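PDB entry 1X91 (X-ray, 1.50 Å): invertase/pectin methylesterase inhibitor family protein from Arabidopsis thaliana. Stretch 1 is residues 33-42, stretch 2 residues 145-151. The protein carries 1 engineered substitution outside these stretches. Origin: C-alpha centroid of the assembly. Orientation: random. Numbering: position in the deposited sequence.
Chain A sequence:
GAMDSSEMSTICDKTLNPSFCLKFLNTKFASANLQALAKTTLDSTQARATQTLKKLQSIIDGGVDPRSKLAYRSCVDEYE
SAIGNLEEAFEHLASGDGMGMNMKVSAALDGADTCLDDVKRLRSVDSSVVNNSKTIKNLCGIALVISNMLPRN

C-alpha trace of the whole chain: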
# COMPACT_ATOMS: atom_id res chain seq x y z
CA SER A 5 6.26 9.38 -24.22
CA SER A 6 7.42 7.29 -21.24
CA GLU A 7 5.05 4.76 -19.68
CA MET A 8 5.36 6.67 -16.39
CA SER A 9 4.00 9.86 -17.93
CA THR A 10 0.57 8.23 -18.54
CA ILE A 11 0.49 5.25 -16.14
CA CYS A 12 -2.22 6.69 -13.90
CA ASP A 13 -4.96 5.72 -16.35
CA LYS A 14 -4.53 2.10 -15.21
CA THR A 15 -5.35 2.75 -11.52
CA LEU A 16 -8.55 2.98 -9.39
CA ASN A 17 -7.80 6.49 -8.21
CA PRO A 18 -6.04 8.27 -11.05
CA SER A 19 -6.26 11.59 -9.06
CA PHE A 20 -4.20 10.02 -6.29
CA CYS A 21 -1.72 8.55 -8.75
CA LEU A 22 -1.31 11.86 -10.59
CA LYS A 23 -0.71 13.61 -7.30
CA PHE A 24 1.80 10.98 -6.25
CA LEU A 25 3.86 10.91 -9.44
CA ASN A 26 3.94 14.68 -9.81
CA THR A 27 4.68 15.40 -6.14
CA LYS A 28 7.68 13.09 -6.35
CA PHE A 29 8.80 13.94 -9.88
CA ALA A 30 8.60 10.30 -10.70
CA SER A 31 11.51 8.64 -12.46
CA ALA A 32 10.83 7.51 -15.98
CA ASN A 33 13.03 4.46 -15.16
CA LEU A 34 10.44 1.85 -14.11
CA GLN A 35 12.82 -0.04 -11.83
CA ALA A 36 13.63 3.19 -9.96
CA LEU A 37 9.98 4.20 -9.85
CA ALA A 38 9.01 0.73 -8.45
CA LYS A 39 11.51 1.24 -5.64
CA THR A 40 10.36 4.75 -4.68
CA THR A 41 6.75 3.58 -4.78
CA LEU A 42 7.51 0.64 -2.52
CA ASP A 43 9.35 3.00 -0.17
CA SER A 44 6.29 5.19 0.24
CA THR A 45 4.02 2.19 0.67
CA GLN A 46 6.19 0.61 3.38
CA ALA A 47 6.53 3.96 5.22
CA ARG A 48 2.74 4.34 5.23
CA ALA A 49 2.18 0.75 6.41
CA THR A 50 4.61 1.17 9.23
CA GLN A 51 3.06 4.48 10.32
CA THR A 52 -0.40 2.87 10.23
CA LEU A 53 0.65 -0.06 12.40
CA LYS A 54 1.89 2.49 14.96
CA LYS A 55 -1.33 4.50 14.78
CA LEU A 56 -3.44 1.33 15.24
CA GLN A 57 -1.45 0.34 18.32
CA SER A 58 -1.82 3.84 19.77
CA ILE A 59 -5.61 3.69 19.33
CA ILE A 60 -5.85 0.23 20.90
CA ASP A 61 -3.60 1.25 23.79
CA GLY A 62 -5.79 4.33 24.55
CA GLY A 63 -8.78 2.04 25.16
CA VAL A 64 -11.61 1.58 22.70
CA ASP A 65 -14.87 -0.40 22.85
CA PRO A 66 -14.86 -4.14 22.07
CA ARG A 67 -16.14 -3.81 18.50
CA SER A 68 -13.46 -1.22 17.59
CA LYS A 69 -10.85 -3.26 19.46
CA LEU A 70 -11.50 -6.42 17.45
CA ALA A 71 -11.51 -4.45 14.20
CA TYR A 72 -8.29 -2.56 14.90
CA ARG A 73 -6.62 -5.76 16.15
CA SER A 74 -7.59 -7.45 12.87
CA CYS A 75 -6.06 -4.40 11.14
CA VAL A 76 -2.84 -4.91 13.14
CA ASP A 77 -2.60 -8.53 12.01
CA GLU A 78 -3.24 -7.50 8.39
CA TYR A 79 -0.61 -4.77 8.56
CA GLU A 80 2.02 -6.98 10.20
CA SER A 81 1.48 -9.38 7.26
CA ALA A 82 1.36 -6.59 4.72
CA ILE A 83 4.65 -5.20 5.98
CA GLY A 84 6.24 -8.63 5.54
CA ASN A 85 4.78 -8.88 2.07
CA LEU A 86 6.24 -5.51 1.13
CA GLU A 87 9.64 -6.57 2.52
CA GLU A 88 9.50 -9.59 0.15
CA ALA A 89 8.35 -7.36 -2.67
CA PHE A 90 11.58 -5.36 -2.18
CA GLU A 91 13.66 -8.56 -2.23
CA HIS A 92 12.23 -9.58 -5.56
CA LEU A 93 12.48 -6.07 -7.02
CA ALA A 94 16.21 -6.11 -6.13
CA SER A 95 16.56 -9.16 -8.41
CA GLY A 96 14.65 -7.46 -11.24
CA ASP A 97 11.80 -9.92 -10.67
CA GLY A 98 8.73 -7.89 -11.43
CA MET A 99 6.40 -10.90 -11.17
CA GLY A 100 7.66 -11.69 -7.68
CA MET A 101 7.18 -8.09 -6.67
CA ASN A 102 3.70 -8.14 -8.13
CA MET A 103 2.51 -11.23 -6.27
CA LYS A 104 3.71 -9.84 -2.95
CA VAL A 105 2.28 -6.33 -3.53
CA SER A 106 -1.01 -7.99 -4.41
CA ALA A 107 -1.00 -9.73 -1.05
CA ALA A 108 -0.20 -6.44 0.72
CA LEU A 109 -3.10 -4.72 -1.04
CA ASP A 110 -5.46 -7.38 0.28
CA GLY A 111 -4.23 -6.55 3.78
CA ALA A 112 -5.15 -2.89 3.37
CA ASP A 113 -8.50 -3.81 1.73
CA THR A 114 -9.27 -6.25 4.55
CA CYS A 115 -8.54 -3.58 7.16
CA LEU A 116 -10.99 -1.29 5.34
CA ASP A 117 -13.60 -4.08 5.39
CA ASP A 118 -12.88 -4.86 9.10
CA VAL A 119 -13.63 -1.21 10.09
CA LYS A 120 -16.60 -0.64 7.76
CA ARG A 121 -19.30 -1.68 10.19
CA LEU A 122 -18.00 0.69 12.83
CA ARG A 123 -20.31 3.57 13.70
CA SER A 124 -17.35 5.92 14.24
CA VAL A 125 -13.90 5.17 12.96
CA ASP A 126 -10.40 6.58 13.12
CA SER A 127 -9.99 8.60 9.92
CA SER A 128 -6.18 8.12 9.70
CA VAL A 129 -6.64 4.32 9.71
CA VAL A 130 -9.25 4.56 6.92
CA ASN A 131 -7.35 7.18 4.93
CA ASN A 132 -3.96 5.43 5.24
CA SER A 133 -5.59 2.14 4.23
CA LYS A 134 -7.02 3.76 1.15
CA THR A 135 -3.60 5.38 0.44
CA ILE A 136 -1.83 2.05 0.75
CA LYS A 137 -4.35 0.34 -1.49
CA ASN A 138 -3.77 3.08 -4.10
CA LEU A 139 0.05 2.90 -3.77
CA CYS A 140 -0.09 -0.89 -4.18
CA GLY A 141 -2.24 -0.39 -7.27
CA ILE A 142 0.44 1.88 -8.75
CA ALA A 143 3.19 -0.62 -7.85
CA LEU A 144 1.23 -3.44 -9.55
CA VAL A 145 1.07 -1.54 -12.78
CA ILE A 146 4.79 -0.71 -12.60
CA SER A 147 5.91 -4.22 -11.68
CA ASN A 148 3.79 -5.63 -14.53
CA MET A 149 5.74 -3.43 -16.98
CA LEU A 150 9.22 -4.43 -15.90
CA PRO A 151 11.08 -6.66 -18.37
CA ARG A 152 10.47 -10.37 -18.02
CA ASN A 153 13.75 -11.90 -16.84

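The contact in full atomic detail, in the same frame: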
# COMPACT_ATOMS: atom_id res chain seq x y z
N ASN A 33 12.41 5.80 -15.26
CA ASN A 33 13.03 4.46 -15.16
C ASN A 33 12.13 3.59 -14.30
O ASN A 33 11.97 3.89 -13.15
CB ASN A 33 14.42 4.58 -14.52
CG ASN A 33 15.14 3.26 -14.28
OD1 ASN A 33 14.62 2.30 -13.74
ND2 ASN A 33 16.42 3.25 -14.63
N LEU A 34 11.48 2.58 -14.87
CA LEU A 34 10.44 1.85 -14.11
C LEU A 34 11.00 1.10 -12.91
O LEU A 34 10.32 0.99 -11.92
CB LEU A 34 9.62 0.93 -15.03
CG LEU A 34 8.68 1.65 -16.00
CD1 LEU A 34 7.96 0.66 -16.92
CD2 LEU A 34 7.70 2.53 -15.27
N GLN A 35 12.23 0.64 -12.97
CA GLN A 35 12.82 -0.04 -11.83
C GLN A 35 12.99 0.96 -10.67
O GLN A 35 12.68 0.67 -9.50
CB GLN A 35 14.15 -0.67 -12.26
CG GLN A 35 14.88 -1.32 -11.15
CD GLN A 35 14.55 -2.79 -10.94
OE1 GLN A 35 14.11 -3.50 -11.87
NE2 GLN A 35 14.81 -3.27 -9.73
N ALA A 36 13.47 2.16 -10.97
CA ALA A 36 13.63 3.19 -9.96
C ALA A 36 12.30 3.64 -9.42
O ALA A 36 12.15 3.86 -8.21
CB ALA A 36 14.39 4.39 -10.59
N LEU A 37 11.31 3.80 -10.30
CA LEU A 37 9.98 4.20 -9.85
C LEU A 37 9.29 3.10 -8.99
O LEU A 37 8.65 3.44 -8.00
CB LEU A 37 9.13 4.55 -11.05
CG LEU A 37 7.73 5.08 -10.71
CD1 LEU A 37 7.86 6.36 -9.86
CD2 LEU A 37 6.95 5.28 -12.00
N ALA A 38 9.46 1.83 -9.32
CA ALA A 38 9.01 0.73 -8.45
C ALA A 38 9.58 0.87 -7.06
O ALA A 38 8.85 0.71 -6.08
CB ALA A 38 9.39 -0.61 -9.05
N LYS A 39 10.87 1.19 -6.96
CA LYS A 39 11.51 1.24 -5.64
C LYS A 39 10.97 2.44 -4.86
O LYS A 39 10.63 2.30 -3.66
CB LYS A 39 13.02 1.29 -5.81
CG LYS A 39 13.80 1.57 -4.56
CD LYS A 39 13.51 0.60 -3.47
CE LYS A 39 14.60 0.58 -2.37
NZ LYS A 39 14.66 1.76 -1.49
N THR A 40 10.86 3.61 -5.49
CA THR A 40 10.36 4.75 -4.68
C THR A 40 8.91 4.55 -4.31
O THR A 40 8.50 4.99 -3.23
CB THR A 40 10.56 6.13 -5.29
OG1 THR A 40 9.97 6.16 -6.59
CG2 THR A 40 12.03 6.49 -5.47
N THR A 41 8.12 3.87 -5.11
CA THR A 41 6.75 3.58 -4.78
C THR A 41 6.65 2.63 -3.60
O THR A 41 5.85 2.84 -2.69
CB THR A 41 5.98 3.07 -6.00
OG1 THR A 41 6.05 4.05 -7.08
CG2 THR A 41 4.52 2.92 -5.67
N LEU A 42 7.43 1.56 -3.65
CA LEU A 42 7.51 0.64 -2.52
C LEU A 42 7.94 1.37 -1.24
O LEU A 42 7.41 1.08 -0.15
CB LEU A 42 8.41 -0.56 -2.84
CG LEU A 42 7.85 -1.61 -3.75
CD1 LEU A 42 8.88 -2.75 -3.88
CD2 LEU A 42 6.54 -2.16 -3.23
N VAL A 145 0.97 -1.92 -11.39
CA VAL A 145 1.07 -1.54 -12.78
C VAL A 145 2.54 -1.44 -13.19
O VAL A 145 2.95 -1.97 -14.22
CB VAL A 145 0.32 -0.20 -13.02
CG1 VAL A 145 0.47 0.24 -14.49
CG2 VAL A 145 -1.12 -0.34 -12.70
N ILE A 146 3.36 -0.84 -12.35
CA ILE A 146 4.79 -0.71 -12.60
C ILE A 146 5.48 -2.06 -12.68
O ILE A 146 6.21 -2.36 -13.65
CB ILE A 146 5.49 0.17 -11.54
CG1 ILE A 146 4.94 1.59 -11.51
CG2 ILE A 146 7.00 0.18 -11.81
CD1 ILE A 146 5.29 2.32 -10.16
N SER A 147 5.26 -2.91 -11.70
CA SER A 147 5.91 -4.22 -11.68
C SER A 147 5.50 -5.10 -12.87
O SER A 147 6.31 -5.89 -13.39
CB SER A 147 5.68 -4.94 -10.35
OG SER A 147 4.32 -5.16 -10.06
N ASN A 148 4.25 -4.97 -13.31
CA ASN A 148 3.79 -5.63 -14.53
C ASN A 148 4.59 -5.23 -15.76
O ASN A 148 4.79 -6.07 -16.67
CB ASN A 148 2.30 -5.36 -14.76
CG ASN A 148 1.77 -6.09 -15.96
OD1 ASN A 148 1.61 -5.51 -17.03
ND2 ASN A 148 1.50 -7.36 -15.78
N MET A 149 5.04 -3.98 -15.81
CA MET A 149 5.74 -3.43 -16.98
C MET A 149 7.24 -3.65 -17.02
O MET A 149 7.89 -3.39 -18.03
CB MET A 149 5.46 -1.94 -17.11
CG MET A 149 4.01 -1.65 -17.37
SD MET A 149 3.61 0.09 -17.62
CE MET A 149 4.46 0.79 -16.44
N LEU A 150 7.81 -4.17 -15.95
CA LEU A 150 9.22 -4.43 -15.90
C LEU A 150 9.51 -5.58 -16.85
O LEU A 150 8.67 -6.47 -17.04
CB LEU A 150 9.66 -4.81 -14.48
CG LEU A 150 9.56 -3.69 -13.44
CD1 LEU A 150 9.88 -4.15 -12.05
CD2 LEU A 150 10.50 -2.54 -13.83
N PRO A 151 10.69 -5.57 -17.46
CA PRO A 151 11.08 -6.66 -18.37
C PRO A 151 11.00 -8.02 -17.69
O PRO A 151 11.28 -8.16 -16.50
CB PRO A 151 12.55 -6.34 -18.67
CG PRO A 151 12.65 -4.88 -18.50
CD PRO A 151 11.76 -4.56 -17.34

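One side chain, Ile146, is a partner in most of this contact: it sits as a knob in a hole formed by Leu34, Leu37, Ala38 and Thr41, and no hydrogen bond crosses between the two stretches. Two segments more than a hundred residues apart in sequence are thus joined by shape and apolar surface, with 357 Å² buried in total.

The backbone sets the terms. Residues 34-42 form the start of a helix that continues later in the chain, and the helix of the second stretch began before Val145. Their N-to-C directions differ by 150°, so they run roughly antiparallel, and their axes approach to 9.4 Å. The nearest CA atoms across the contact are Ala38 CA and Ile146 CA, 6.1 Å apart. Such closeness suits a methyl side chain: Ala38 points toward the other helix yet fills little space, and its CB rests 3.7 Å from Ile146 CG2.

The four walls of the hole follow helical spacing, 34, 37, 38 and 41, which brings residues from successive turns to one face. Ile146, with chi1 m and chi2 t, spreads its two branches across them. Its CG2 meets the backbone near the start of the first helix, 3.4 Å from Leu34 O, an oxygen already accepting from Ala38 N at 2.9 Å. Its CD1 reaches along the groove, 3.7 Å from Leu37 CG and 3.6 Å from Thr41 OG1. A threonine hydroxyl can line an apolar pocket when its polar demand is met locally; here Thr41 OG1 donates to Leu37 O at 2.8 Å, within its own helix.

Toward the N-terminal end of stretch 1, Leu34 takes over as the main contributor. It points toward the other stretch and is flanked by more than Ile146: its CD1 lies 3.5 Å from Met149 CE, and its CB is 3.8 Å from Leu150 CD2. Met149 also points toward the contact, its flexible thioether chain carrying the terminal methyl to the leucine. Leu150 works differently. Its CA-to-CB bond is sideways, but the end of the side chain comes nearer, and CD2 lies 3.7 Å from Gln35 N. The extended backbone at Leu150, with psi near 148°, departs from helical geometry, yet the residue still contributes a substantial apolar surface. Gln35 covers the margin of this patch, and its NE2 is hydrogen-bonded elsewhere in the structure.

The start of the first helix is secured independently of the partner. Asn33 occupies the N-cap position, and its OD1 accepts from Ala36 N at 3.0 Å with an angle of 164°, satisfying an amide that has no preceding helical turn to supply a carbonyl. Asn33 itself makes no contact across the interface.

The rules are compact: put a small residue where the backbones come closest, seat a branched aliphatic knob among residues of successive turns, and let a hydroxyl that lines the pocket, like that of Thr41, find its acceptor in its own helix.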